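Local atomic coordinates of uncharacterized protein (Pseudomonas aeruginosa PAO1, PDB entry 4R1D), a protein that probably hydrolyses lipids as a calcium-binding alpha/beta-hydrolase effector of the H2 type VI secretion system, held in complex by its immunity protein Tli4. Residues Arg132-Gly137 / Leu150-Leu155; Ser142-Val147 / Val253-Gly258; Asp203-Gly208 / Asn228-Phe233. All blocks are in the same frame, centred on the assembly; numbering follows the deposited sequence. Where two conformers were deposited one is given.

Contact 1: residues Arg132-Gly137 / Leu150-Leu155; sequences RLRGWG and LMERRL. With CA (calcium ion), chain C.
Arg134 and Glu152 form an end-on, two-pronged salt bridge beside the calcium site, just where helix 128-133 stops in a Schellman motif. Gly135 takes the positive-phi position of that motif, and Gly135 N bonds back to Arg132 O at 2.8 Å. The arginine can be followed outward from this helix end. Its CB points toward helix 141-155; CG stands beside the backbone N, and a sharp bend at chi2 (-86°) redirects the rest of the chain. CD passes close to the Trp205 indole, which also receives the guanidinium in a cation-pi contact. Beyond NE, CZ carries the two terminal nitrogens, and these do the gripping: NH1 donates to Glu152 OE1 at 2.8 Å, and NH2 to Glu152 OE2 at 3.1 Å. NH1 also reaches Glu152 OE2 at 3.3 Å, a weak bond. Both oxygens lie close to the guanidinium plane, whereas the donors reach them from above the carboxylate plane, the two planes being 38° apart. NH1 has a further acceptor in Val204 O, which also takes Trp136 NE1, while NH2 donates weakly to a calcium-bound water. The rim of Trp136 passes nearby, with its CZ2 3.9 Å from Glu152 OE1. The guanidinium, the Val204 N-H and the nearby calcium ion probably stabilise the negative charge on Glu152 and fix the rotation of its carboxylate. OE1 accepts from Arg134 NH1 and Val204 N, while OE2 is shared between Arg134 and the metal that Asp156, Asp203 and Phe202 O also bind, with Glu152 OE2 standing 2.4 Å from the calcium ion.

Contact 2: residues Ser142-Val147 / Val253-Gly258; sequences SAYNPV and VTHSMG
Tyr144 on helix 141-155 meets His255 at the end of strand 250-255, and the aromatic interaction carries the whole contact. The pair is offset edge-to-face: the tyrosine presents its edge to the face of the imidazole, with the ring centroids of Tyr144 and His255 5.0 Å apart and the planes at 73°. The CA atoms of Tyr144 and His255 are 8.9 Å apart, so the two side chains span the gap between helix and strand. His255 places its ring there with CG anti to the backbone N (chi1 -178°). Its imidazole is probably turned over in the model, and the very short approach of the tyrosine hydroxyl to it is therefore doubtful. Further apolar cover comes from sequence neighbours: Ala143 CB lies 4.0 Å above the plane of the Tyr144 ring, over its centre, and Ser256 CB lies 3.6 Å above the plane of the His255 ring, toward its rim. Phe53, His535 and Tyr539 add rings around the pair.

Polar interactions run outward from the pair. The Tyr144 hydroxyl is hydrogen-bonded to the backbone N of Gly56, tying the helix to the loop that follows strand 48-54, and Ser256 OG is hydrogen-bonded to His535 NE2.

Backbone interactions shape the second segment. A type II' turn runs from His255 to Gly258, closed by Gly258 N to His255 O at 2.9 Å, and it holds Ser256 at a positive phi of 58°. A serine so posed in a tight turn between a central strand and helix 258-267, and bonded to a histidine, is consistent with the nucleophile elbow of alpha/beta hydrolases.

Contact 3: residues Asp203-Gly208 / Asn228-Phe233; sequences DVWCAG and NTVLPF. With CA (calcium ion), chain C.
Trp205 sets its CG beside the backbone N (chi1 -67°), laying the indole toward helix 215-238, and Phe233 answers with CG anti to its own N, which brings its ring to the indole's rim. Val230 lies over one face of the indole: its CG1 sits 3.8 Å from the centroid of the Trp205 five-membered ring, almost exactly on the ring normal, a CH-pi contact. The other methyl, Val230 CG2, reaches Trp205 CE3 at 3.8 Å. At the indole's edge the arrangement is offset edge-to-face, with the Trp205 edge turned to the Phe233 face, the planes at 61° and Trp205 CZ2 3.8 Å from Phe233 CD2. Asp203, two residues earlier on the same strand, gives OD1 to the calcium ion at 2.5 Å. Tyr234 OH bonds both Asp203 OD2 and Trp205 NE1, so one hydroxyl ties the metal ligand to the indole. Helix segment 228-233 runs nearly antiparallel to strand segment 203-206 (156° between their directions, axes 10.3 Å apart at closest), as in a beta-alpha-beta crossover; this one leaves strand 201-206, runs through helices 215-238 and 242-247 and enters strand 250-255, with strand 48-54 between the two in the parallel sheet and its Ile52 touching Trp205.

Contacts 1 and 3 each bring one ligand, Glu152 and Asp203, to the same calcium ion, which Asp156 and Phe202 O also bind; they share two calcium-bound waters, and their centres are 11 Å apart. They are also stitched directly, Glu152 OE1 lying 2.8 Å from Val204 N and Arg134 O 2.8 Å from Cys206 N. Contact 2 uses the same helix, 141-155, as contact 1, and joins it through Trp136 O to Asn145 ND2 at 3.2 Å and Met151 CE packed on Val253 CG1. Contacts 2 and 3 do not touch, their nearest atoms being about 6 Å apart, but both reach the parallel sheet. Ser256 OG, the probable nucleophile, is 25.6 Å from the calcium ion.

Contact 1: residues Arg132-Gly137 / Leu150-Leu155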
ATOM      1  N   ARG A 132     -19.143   9.595   0.325  1.00 16.17           N
ATOM      2  CA  ARG A 132     -18.733   8.372  -0.365  1.00 16.47           C
ATOM      3  C   ARG A 132     -18.390   8.671  -1.830  1.00 17.38           C
ATOM      4  O   ARG A 132     -17.355   8.245  -2.344  1.00 17.26           O
ATOM      5  CB  ARG A 132     -19.836   7.310  -0.250  1.00 18.13           C
ATOM      6  CG  ARG A 132     -19.650   6.064  -1.089  1.00 29.36           C
ATOM      7  CD  ARG A 132     -19.154   4.882  -0.276  1.00 25.85           C
ATOM      8  NE  ARG A 132     -19.683   4.797   1.091  1.00 23.98           N
ATOM      9  CZ  ARG A 132     -18.935   4.391   2.112  1.00 22.94           C
ATOM     10  NH1 ARG A 132     -17.670   4.053   1.880  1.00 20.82           N
ATOM     11  NH2 ARG A 132     -19.416   4.329   3.346  1.00 26.47           N
ATOM     12  N   LEU A 133     -19.255   9.425  -2.504  1.00 15.70           N
ATOM     13  CA  LEU A 133     -18.984   9.834  -3.877  1.00 16.57           C
ATOM     14  C   LEU A 133     -17.692  10.631  -3.968  1.00 17.24           C
ATOM     15  O   LEU A 133     -16.962  10.533  -4.959  1.00 18.36           O
ATOM     16  CB  LEU A 133     -20.140  10.660  -4.440  1.00 16.83           C
ATOM     17  CG  LEU A 133     -21.330   9.800  -4.863  1.00 29.30           C
ATOM     18  CD1 LEU A 133     -22.535  10.678  -5.211  1.00 35.70           C
ATOM     19  CD2 LEU A 133     -20.952   8.891  -6.029  1.00 30.64           C
ATOM     20  N   ARG A 134     -17.418  11.419  -2.935  1.00 15.87           N
ATOM     21  CA  ARG A 134     -16.188  12.214  -2.894  1.00 16.13           C
ATOM     22  C   ARG A 134     -14.966  11.353  -2.568  1.00 16.34           C
ATOM     23  O   ARG A 134     -13.853  11.871  -2.509  1.00 15.60           O
ATOM     24  CB  ARG A 134     -16.278  13.325  -1.847  1.00 15.26           C
ATOM     25  CG  ARG A 134     -17.417  14.312  -2.033  1.00 20.84           C
ATOM     26  CD  ARG A 134     -17.057  15.441  -2.954  1.00 21.96           C
ATOM     27  NE  ARG A 134     -17.999  16.547  -2.772  1.00 21.05           N
ATOM     28  CZ  ARG A 134     -17.868  17.476  -1.831  1.00 25.98           C
ATOM     29  NH1 ARG A 134     -16.822  17.433  -1.003  1.00 19.75           N
ATOM     30  NH2 ARG A 134     -18.778  18.443  -1.717  1.00 26.23           N
ATOM     31  N   GLY A 135     -15.182  10.063  -2.314  1.00 16.48           N
ATOM     32  CA  GLY A 135     -14.084   9.136  -2.061  1.00 16.58           C
ATOM     33  C   GLY A 135     -13.531   9.105  -0.642  1.00 13.06           C
ATOM     34  O   GLY A 135     -12.455   8.542  -0.388  1.00 14.49           O
ATOM     35  N   TRP A 136     -14.260   9.679   0.303  1.00 13.49           N
ATOM     36  CA  TRP A 136     -13.739   9.767   1.664  1.00 18.21           C
ATOM     37  C   TRP A 136     -13.634   8.396   2.342  1.00 14.07           C
ATOM     38  O   TRP A 136     -12.971   8.267   3.365  1.00 14.90           O
ATOM     39  CB  TRP A 136     -14.592  10.696   2.523  1.00 17.28           C
ATOM     40  CG  TRP A 136     -14.568  12.146   2.114  1.00 15.49           C
ATOM     41  CD1 TRP A 136     -14.195  12.676   0.905  1.00 16.24           C
ATOM     42  CD2 TRP A 136     -14.957  13.246   2.932  1.00 15.40           C
ATOM     43  NE1 TRP A 136     -14.317  14.054   0.938  1.00 15.17           N
ATOM     44  CE2 TRP A 136     -14.785  14.423   2.171  1.00 17.44           C
ATOM     45  CE3 TRP A 136     -15.428  13.352   4.241  1.00 16.64           C
ATOM     46  CZ2 TRP A 136     -15.078  15.688   2.677  1.00 16.59           C
ATOM     47  CZ3 TRP A 136     -15.714  14.611   4.745  1.00 23.96           C
ATOM     48  CH2 TRP A 136     -15.541  15.760   3.961  1.00 16.49           C
ATOM     49  N   GLY A 137     -14.283   7.382   1.764  1.00 11.84           N
ATOM     50  CA  GLY A 137     -14.212   6.038   2.310  1.00 14.92           C
ATOM     51  C   GLY A 137     -13.034   5.259   1.750  1.00 16.79           C
ATOM     52  O   GLY A 137     -12.926   4.054   1.949  1.00 14.42           O
ATOM     53  N   LEU A 150     -13.268  19.207   8.038  1.00 11.65           N
ATOM     54  CA  LEU A 150     -12.969  20.557   8.555  1.00 13.47           C
ATOM     55  C   LEU A 150     -12.755  21.555   7.422  1.00 15.82           C
ATOM     56  O   LEU A 150     -13.292  22.668   7.438  1.00 16.83           O
ATOM     57  CB  LEU A 150     -11.725  20.518   9.446  1.00 17.85           C
ATOM     58  CG  LEU A 150     -11.254  21.893   9.933  1.00 18.26           C
ATOM     59  CD1 LEU A 150     -12.323  22.514  10.819  1.00 20.62           C
ATOM     60  CD2 LEU A 150      -9.943  21.777  10.697  1.00 20.67           C
ATOM     61  N   MET A 151     -11.928  21.175   6.453  1.00 15.14           N
ATOM     62  CA  MET A 151     -11.673  22.034   5.316  1.00 16.25           C
ATOM     63  C   MET A 151     -12.975  22.297   4.568  1.00 15.26           C
ATOM     64  O   MET A 151     -13.234  23.411   4.102  1.00 15.02           O
ATOM     65  CB  MET A 151     -10.632  21.400   4.388  1.00 13.28           C
ATOM     66  CG  MET A 151      -9.250  21.332   4.995  1.00 15.10           C
ATOM     67  SD  MET A 151      -7.982  20.881   3.777  1.00 19.48           S
ATOM     68  CE  MET A 151      -8.449  19.175   3.359  1.00 18.39           C
ATOM     69  N   GLU A 152     -13.799  21.266   4.451  1.00 14.00           N
ATOM     70  CA  GLU A 152     -15.057  21.413   3.721  1.00 18.00           C
ATOM     71  C   GLU A 152     -15.933  22.477   4.387  1.00 16.32           C
ATOM     72  O   GLU A 152     -16.435  23.387   3.721  1.00 17.59           O
ATOM     73  CB  GLU A 152     -15.799  20.075   3.664  1.00 15.05           C
ATOM     74  CG  GLU A 152     -17.055  20.087   2.801  1.00 19.88           C
ATOM     75  CD  GLU A 152     -16.771  19.820   1.332  1.00 21.27           C
ATOM     76  OE1 GLU A 152     -15.776  19.150   1.008  1.00 18.33           O
ATOM     77  OE2 GLU A 152     -17.551  20.278   0.482  1.00 25.19           O
ATOM     78  N   ARG A 153     -16.119  22.365   5.699  1.00 17.95           N
ATOM     79  CA  ARG A 153     -16.987  23.320   6.392  1.00 19.31           C
ATOM     80  C   ARG A 153     -16.359  24.702   6.478  1.00 17.77           C
ATOM     81  O   ARG A 153     -17.041  25.718   6.301  1.00 19.08           O
ATOM     82  CB  ARG A 153     -17.422  22.828   7.779  1.00 19.54           C
ATOM     83  CG  ARG A 153     -16.377  22.729   8.871  1.00 21.37           C
ATOM     84  CD  ARG A 153     -17.056  22.281  10.187  1.00 29.01           C
ATOM     85  NE  ARG A 153     -16.144  22.298  11.325  1.00 31.73           N
ATOM     86  CZ  ARG A 153     -16.101  23.266  12.235  1.00 29.37           C
ATOM     87  NH1 ARG A 153     -16.936  24.298  12.160  1.00 25.05           N
ATOM     88  NH2 ARG A 153     -15.226  23.196  13.229  1.00 34.02           N
ATOM     89  N   ARG A 154     -15.059  24.746   6.741  1.00 14.30           N
ATOM     90  CA  ARG A 154     -14.376  26.041   6.806  1.00 16.88           C
ATOM     91  C   ARG A 154     -14.442  26.756   5.457  1.00 18.14           C
ATOM     92  O   ARG A 154     -14.779  27.937   5.386  1.00 16.25           O
ATOM     93  CB  ARG A 154     -12.920  25.873   7.263  1.00 14.97           C
ATOM     94  CG  ARG A 154     -12.768  25.471   8.747  1.00 16.21           C
ATOM     95  CD  ARG A 154     -12.680  26.693   9.656  1.00 20.13           C
ATOM     96  NE  ARG A 154     -12.347  26.329  11.030  1.00 20.55           N
ATOM     97  CZ  ARG A 154     -13.232  26.245  12.017  1.00 20.76           C
ATOM     98  NH1 ARG A 154     -14.514  26.517  11.790  1.00 25.36           N
ATOM     99  NH2 ARG A 154     -12.834  25.899  13.239  1.00 20.91           N
ATOM    100  N   LEU A 155     -14.147  26.045   4.379  1.00 17.77           N
ATOM    101  CA  LEU A 155     -14.096  26.692   3.064  1.00 15.89           C
ATOM    102  C   LEU A 155     -15.484  27.029   2.511  1.00 17.07           C
ATOM    103  O   LEU A 155     -15.619  27.875   1.621  1.00 20.49           O
ATOM    104  CB  LEU A 155     -13.278  25.861   2.069  1.00 15.31           C
ATOM    105  CG  LEU A 155     -11.794  25.718   2.442  1.00 15.32           C
ATOM    106  CD1 LEU A 155     -11.126  24.603   1.638  1.00 15.14           C
ATOM    107  CD2 LEU A 155     -11.045  27.042   2.253  1.00 17.49           C
TER
HETATM  108 CA    CA C 601     -18.196  22.447  -0.380  1.00 22.22          CA
HETATM  109  O   HOH W   1     -20.349  21.038  -0.320  1.00 29.64           O
HETATM  110  O   HOH W   2     -19.786  23.998  -1.802  1.00 28.46           O

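Contact 2: residues Ser142-Val147 / Val253-Gly258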
ATOM      1  N   SER A 142      -9.924   7.867  10.969  1.00 17.29           N
ATOM      2  CA  SER A 142      -9.486   8.765  12.043  1.00 20.14           C
ATOM      3  C   SER A 142      -8.404   9.742  11.583  1.00 21.55           C
ATOM      4  O   SER A 142      -8.378  10.905  11.991  1.00 19.98           O
ATOM      5  CB  SER A 142      -8.980   7.958  13.244  1.00 22.72           C
ATOM      6  OG  SER A 142      -7.801   7.243  12.900  1.00 30.79           O
ATOM      7  N   ALA A 143      -7.495   9.266  10.742  1.00 16.47           N
ATOM      8  CA  ALA A 143      -6.369  10.090  10.310  1.00 17.59           C
ATOM      9  C   ALA A 143      -6.765  11.202   9.348  1.00 15.44           C
ATOM     10  O   ALA A 143      -6.173  12.292   9.380  1.00 13.79           O
ATOM     11  CB  ALA A 143      -5.280   9.231   9.690  1.00 19.57           C
ATOM     12  N   TYR A 144      -7.763  10.927   8.505  1.00 14.22           N
ATOM     13  CA  TYR A 144      -8.075  11.816   7.381  1.00 16.90           C
ATOM     14  C   TYR A 144      -9.487  12.394   7.294  1.00 15.50           C
ATOM     15  O   TYR A 144      -9.659  13.494   6.781  1.00 16.03           O
ATOM     16  CB  TYR A 144      -7.774  11.099   6.081  1.00 13.30           C
ATOM     17  CG  TYR A 144      -6.323  10.702   5.956  1.00 15.28           C
ATOM     18  CD1 TYR A 144      -5.300  11.614   6.213  1.00 13.45           C
ATOM     19  CD2 TYR A 144      -5.978   9.414   5.604  1.00 15.62           C
ATOM     20  CE1 TYR A 144      -3.960  11.239   6.090  1.00 15.21           C
ATOM     21  CE2 TYR A 144      -4.660   9.033   5.470  1.00 15.23           C
ATOM     22  CZ  TYR A 144      -3.652   9.947   5.714  1.00 13.11           C
ATOM     23  OH  TYR A 144      -2.336   9.535   5.568  1.00 14.87           O
ATOM     24  N   ASN A 145     -10.501  11.668   7.758  1.00 15.47           N
ATOM     25  CA  ASN A 145     -11.867  12.194   7.648  1.00 15.10           C
ATOM     26  C   ASN A 145     -12.101  13.529   8.394  1.00 14.48           C
ATOM     27  O   ASN A 145     -12.742  14.431   7.855  1.00 16.56           O
ATOM     28  CB  ASN A 145     -12.928  11.139   8.031  1.00 19.21           C
ATOM     29  CG  ASN A 145     -13.236  10.150   6.889  1.00 23.24           C
ATOM     30  OD1 ASN A 145     -14.338   9.614   6.810  1.00 18.05           O
ATOM     31  ND2 ASN A 145     -12.271   9.927   6.000  1.00 16.41           N
ATOM     32  N   PRO A 146     -11.557  13.666   9.618  1.00 15.41           N
ATOM     33  CA  PRO A 146     -11.713  14.951  10.317  1.00 17.07           C
ATOM     34  C   PRO A 146     -11.159  16.142   9.531  1.00 13.00           C
ATOM     35  O   PRO A 146     -11.844  17.150   9.419  1.00 13.27           O
ATOM     36  CB  PRO A 146     -10.944  14.741  11.632  1.00 18.78           C
ATOM     37  CG  PRO A 146     -10.984  13.256  11.860  1.00 20.85           C
ATOM     38  CD  PRO A 146     -10.902  12.652  10.461  1.00 15.09           C
ATOM     39  N   VAL A 147      -9.955  16.052   8.975  1.00 14.54           N
ATOM     40  CA  VAL A 147      -9.415  17.225   8.288  1.00 12.53           C
ATOM     41  C   VAL A 147     -10.130  17.502   6.965  1.00 12.88           C
ATOM     42  O   VAL A 147     -10.304  18.655   6.570  1.00 14.68           O
ATOM     43  CB  VAL A 147      -7.887  17.128   8.081  1.00 12.65           C
ATOM     44  CG1 VAL A 147      -7.541  16.048   7.054  1.00 15.47           C
ATOM     45  CG2 VAL A 147      -7.312  18.489   7.672  1.00 17.37           C
ATOM     46  N   VAL A 253      -3.873  18.980  -1.576  1.00 14.48           N
ATOM     47  CA  VAL A 253      -3.513  18.996  -0.155  1.00 12.94           C
ATOM     48  C   VAL A 253      -3.058  17.580   0.150  1.00 16.13           C
ATOM     49  O   VAL A 253      -3.823  16.618  -0.020  1.00 14.08           O
ATOM     50  CB  VAL A 253      -4.705  19.404   0.736  1.00 13.38           C
ATOM     51  CG1 VAL A 253      -4.334  19.294   2.197  1.00 15.64           C
ATOM     52  CG2 VAL A 253      -5.169  20.829   0.384  1.00 13.69           C
ATOM     53  N   THR A 254      -1.795  17.431   0.540  1.00 13.75           N
ATOM     54  CA  THR A 254      -1.215  16.102   0.660  1.00 15.68           C
ATOM     55  C   THR A 254      -0.778  15.778   2.074  1.00 15.20           C
ATOM     56  O   THR A 254      -0.400  16.660   2.847  1.00 13.37           O
ATOM     57  CB  THR A 254       0.008  15.927  -0.275  1.00 11.32           C
ATOM     58  OG1 THR A 254       1.147  16.585   0.287  1.00 13.54           O
ATOM     59  CG2 THR A 254      -0.283  16.515  -1.654  1.00 11.86           C
ATOM     60  N   HIS A 255      -0.816  14.492   2.398  1.00 12.60           N
ATOM     61  CA  HIS A 255      -0.245  13.997   3.652  1.00 10.85           C
ATOM     62  C   HIS A 255       0.911  13.046   3.362  1.00 15.80           C
ATOM     63  O   HIS A 255       0.796  12.142   2.530  1.00 14.76           O
ATOM     64  CB  HIS A 255      -1.321  13.271   4.453  1.00 13.08           C
ATOM     65  CG  HIS A 255      -0.864  12.751   5.780  1.00 13.18           C
ATOM     66  ND1 HIS A 255      -0.451  13.572   6.810  1.00 17.50           N
ATOM     67  CD2 HIS A 255      -0.764  11.488   6.245  1.00 10.48           C
ATOM     68  CE1 HIS A 255      -0.125  12.831   7.856  1.00 10.06           C
ATOM     69  NE2 HIS A 255      -0.316  11.565   7.542  1.00 18.77           N
ATOM     70  N   SER A 256       2.033  13.255   4.033  1.00 12.87           N
ATOM     71  CA  SER A 256       3.078  12.230   4.026  1.00 14.13           C
ATOM     72  C   SER A 256       3.534  11.907   2.592  1.00 13.45           C
ATOM     73  O   SER A 256       3.783  12.808   1.791  1.00 15.38           O
ATOM     74  CB  SER A 256       2.535  10.974   4.730  1.00 18.30           C
ATOM     75  OG  SER A 256       3.515   9.946   4.843  1.00 19.66           O
ATOM     76  N   MET A 257       3.647  10.621   2.255  1.00 15.76           N
ATOM     77  CA  MET A 257       4.135  10.236   0.929  0.65 15.41           C
ATOM     78  C   MET A 257       3.224  10.702  -0.203  1.00 12.42           C
ATOM     79  O   MET A 257       3.613  10.695  -1.374  1.00 15.41           O
ATOM     80  CB  MET A 257       4.352   8.730   0.846  0.65 17.20           C
ATOM     81  CG  MET A 257       5.672   8.299   1.451  0.65 19.79           C
ATOM     82  SD  MET A 257       5.940   6.536   1.226  0.65 31.19           S
ATOM     83  CE  MET A 257       5.013   6.261  -0.302  0.65 10.58           C
ATOM     84  N   GLY A 258       2.010  11.110   0.144  1.00 13.92           N
ATOM     85  CA  GLY A 258       1.123  11.696  -0.848  1.00 11.79           C
ATOM     86  C   GLY A 258       1.771  12.920  -1.486  1.00 16.52           C
ATOM     87  O   GLY A 258       1.409  13.329  -2.585  1.00 13.72           O
TER

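Contact 3: residues Asp203-Gly208 / Asn228-Phe233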
ATOM      1  N   ASP A 203     -14.798  22.165  -2.750  1.00 16.17           N
ATOM      2  CA  ASP A 203     -15.272  20.828  -2.387  1.00 15.88           C
ATOM      3  C   ASP A 203     -14.046  19.930  -2.240  1.00 13.49           C
ATOM      4  O   ASP A 203     -13.165  19.950  -3.101  1.00 15.42           O
ATOM      5  CB  ASP A 203     -16.127  20.235  -3.505  1.00 14.65           C
ATOM      6  CG  ASP A 203     -17.514  20.850  -3.597  1.00 22.52           C
ATOM      7  OD1 ASP A 203     -18.047  21.332  -2.577  1.00 21.87           O
ATOM      8  OD2 ASP A 203     -18.090  20.815  -4.705  1.00 23.43           O
ATOM      9  N   VAL A 204     -13.998  19.139  -1.176  1.00 13.56           N
ATOM     10  CA  VAL A 204     -12.845  18.258  -0.951  1.00 16.38           C
ATOM     11  C   VAL A 204     -13.103  16.870  -1.530  1.00 17.17           C
ATOM     12  O   VAL A 204     -14.059  16.202  -1.138  1.00 18.11           O
ATOM     13  CB  VAL A 204     -12.545  18.100   0.546  1.00 14.23           C
ATOM     14  CG1 VAL A 204     -11.325  17.193   0.753  1.00 15.10           C
ATOM     15  CG2 VAL A 204     -12.313  19.486   1.205  1.00 15.02           C
ATOM     16  N   TRP A 205     -12.230  16.443  -2.442  1.00 14.09           N
ATOM     17  CA  TRP A 205     -12.309  15.121  -3.055  1.00 17.12           C
ATOM     18  C   TRP A 205     -11.100  14.329  -2.586  1.00 15.72           C
ATOM     19  O   TRP A 205     -10.041  14.899  -2.360  1.00 16.02           O
ATOM     20  CB  TRP A 205     -12.283  15.238  -4.579  1.00 16.80           C
ATOM     21  CG  TRP A 205     -13.500  15.910  -5.123  1.00 14.83           C
ATOM     22  CD1 TRP A 205     -13.777  17.246  -5.096  1.00 17.65           C
ATOM     23  CD2 TRP A 205     -14.611  15.280  -5.779  1.00 15.31           C
ATOM     24  NE1 TRP A 205     -14.990  17.489  -5.703  1.00 16.54           N
ATOM     25  CE2 TRP A 205     -15.526  16.297  -6.120  1.00 14.55           C
ATOM     26  CE3 TRP A 205     -14.921  13.953  -6.107  1.00 17.54           C
ATOM     27  CZ2 TRP A 205     -16.727  16.034  -6.783  1.00 18.57           C
ATOM     28  CZ3 TRP A 205     -16.116  13.690  -6.762  1.00 19.99           C
ATOM     29  CH2 TRP A 205     -17.009  14.728  -7.086  1.00 17.46           C
ATOM     30  N   CYS A 206     -11.263  13.022  -2.434  1.00 16.34           N
ATOM     31  CA  CYS A 206     -10.232  12.200  -1.809  1.00 13.81           C
ATOM     32  C   CYS A 206      -9.550  11.293  -2.824  1.00 15.49           C
ATOM     33  O   CYS A 206     -10.139  10.307  -3.278  1.00 15.93           O
ATOM     34  CB  CYS A 206     -10.847  11.343  -0.714  1.00 15.87           C
ATOM     35  SG  CYS A 206      -9.633  10.421   0.269  1.00 17.04           S
ATOM     36  N   ALA A 207      -8.311  11.628  -3.166  1.00 15.61           N
ATOM     37  CA  ALA A 207      -7.567  10.869  -4.164  1.00 13.46           C
ATOM     38  C   ALA A 207      -6.768   9.735  -3.543  1.00 16.63           C
ATOM     39  O   ALA A 207      -5.535   9.723  -3.598  1.00 16.67           O
ATOM     40  CB  ALA A 207      -6.650  11.792  -4.959  1.00 17.14           C
ATOM     41  N   GLY A 208      -7.465   8.773  -2.949  1.00 15.89           N
ATOM     42  CA  GLY A 208      -6.788   7.584  -2.451  1.00 15.11           C
ATOM     43  C   GLY A 208      -6.034   6.916  -3.596  1.00 14.03           C
ATOM     44  O   GLY A 208      -6.419   7.045  -4.768  1.00 16.67           O
ATOM     45  N   ASN A 228     -11.128  12.481 -14.934  1.00 16.02           N
ATOM     46  CA  ASN A 228     -12.206  11.585 -15.339  1.00 18.65           C
ATOM     47  C   ASN A 228     -13.316  11.397 -14.307  1.00 18.81           C
ATOM     48  O   ASN A 228     -14.393  10.911 -14.642  1.00 21.07           O
ATOM     49  CB  ASN A 228     -11.649  10.233 -15.800  1.00 22.17           C
ATOM     50  CG  ASN A 228     -10.665  10.365 -16.948  1.00 24.94           C
ATOM     51  OD1 ASN A 228     -10.764  11.274 -17.775  1.00 25.41           O
ATOM     52  ND2 ASN A 228      -9.701   9.457 -16.997  1.00 31.22           N
ATOM     53  N   THR A 229     -13.066  11.776 -13.056  1.00 20.82           N
ATOM     54  CA  THR A 229     -14.119  11.697 -12.038  1.00 17.16           C
ATOM     55  C   THR A 229     -14.488  13.062 -11.481  1.00 17.60           C
ATOM     56  O   THR A 229     -15.652  13.477 -11.519  1.00 18.65           O
ATOM     57  CB  THR A 229     -13.732  10.779 -10.846  1.00 17.49           C
ATOM     58  OG1 THR A 229     -13.613   9.423 -11.293  1.00 21.24           O
ATOM     59  CG2 THR A 229     -14.794  10.863  -9.752  1.00 19.72           C
ATOM     60  N   VAL A 230     -13.502  13.768 -10.943  1.00 14.55           N
ATOM     61  CA  VAL A 230     -13.792  15.045 -10.303  1.00 14.69           C
ATOM     62  C   VAL A 230     -14.364  16.086 -11.263  1.00 16.38           C
ATOM     63  O   VAL A 230     -15.439  16.622 -11.022  1.00 21.41           O
ATOM     64  CB  VAL A 230     -12.556  15.615  -9.602  1.00 13.97           C
ATOM     65  CG1 VAL A 230     -12.906  16.946  -8.953  1.00 17.24           C
ATOM     66  CG2 VAL A 230     -12.060  14.621  -8.567  1.00 15.74           C
ATOM     67  N   LEU A 231     -13.662  16.367 -12.352  1.00 15.95           N
ATOM     68  CA  LEU A 231     -14.095  17.463 -13.219  1.00 19.06           C
ATOM     69  C   LEU A 231     -15.416  17.146 -13.935  1.00 20.44           C
ATOM     70  O   LEU A 231     -16.284  18.014 -14.038  1.00 18.55           O
ATOM     71  CB  LEU A 231     -12.996  17.880 -14.195  1.00 18.64           C
ATOM     72  CG  LEU A 231     -11.733  18.435 -13.521  1.00 22.22           C
ATOM     73  CD1 LEU A 231     -10.699  18.858 -14.550  1.00 21.73           C
ATOM     74  CD2 LEU A 231     -12.068  19.597 -12.601  1.00 20.72           C
ATOM     75  N   PRO A 232     -15.590  15.895 -14.399  1.00 18.59           N
ATOM     76  CA  PRO A 232     -16.873  15.605 -15.057  1.00 21.32           C
ATOM     77  C   PRO A 232     -18.078  15.792 -14.134  1.00 19.89           C
ATOM     78  O   PRO A 232     -19.159  16.135 -14.603  1.00 23.57           O
ATOM     79  CB  PRO A 232     -16.718  14.145 -15.488  1.00 22.71           C
ATOM     80  CG  PRO A 232     -15.245  14.026 -15.785  1.00 21.94           C
ATOM     81  CD  PRO A 232     -14.582  14.858 -14.682  1.00 17.91           C
ATOM     82  N   PHE A 233     -17.913  15.579 -12.835  1.00 18.57           N
ATOM     83  CA  PHE A 233     -19.010  15.905 -11.936  1.00 19.75           C
ATOM     84  C   PHE A 233     -19.435  17.370 -12.104  1.00 23.19           C
ATOM     85  O   PHE A 233     -20.626  17.663 -12.186  1.00 25.13           O
ATOM     86  CB  PHE A 233     -18.660  15.617 -10.471  1.00 22.18           C
ATOM     87  CG  PHE A 233     -19.678  16.151  -9.496  1.00 24.74           C
ATOM     88  CD1 PHE A 233     -20.797  15.401  -9.160  1.00 27.96           C
ATOM     89  CD2 PHE A 233     -19.531  17.410  -8.933  1.00 26.29           C
ATOM     90  CE1 PHE A 233     -21.744  15.889  -8.271  1.00 29.26           C
ATOM     91  CE2 PHE A 233     -20.477  17.906  -8.040  1.00 27.30           C
ATOM     92  CZ  PHE A 233     -21.586  17.144  -7.711  1.00 32.90           C
TER
HETATM   93 CA    CA C 601     -18.196  22.447  -0.380  1.00 22.22          CA
HETATM   94  O   HOH W   1     -20.349  21.038  -0.320  1.00 29.64           O
HETATM   95  O   HOH W   2     -19.786  23.998  -1.802  1.00 28.46           O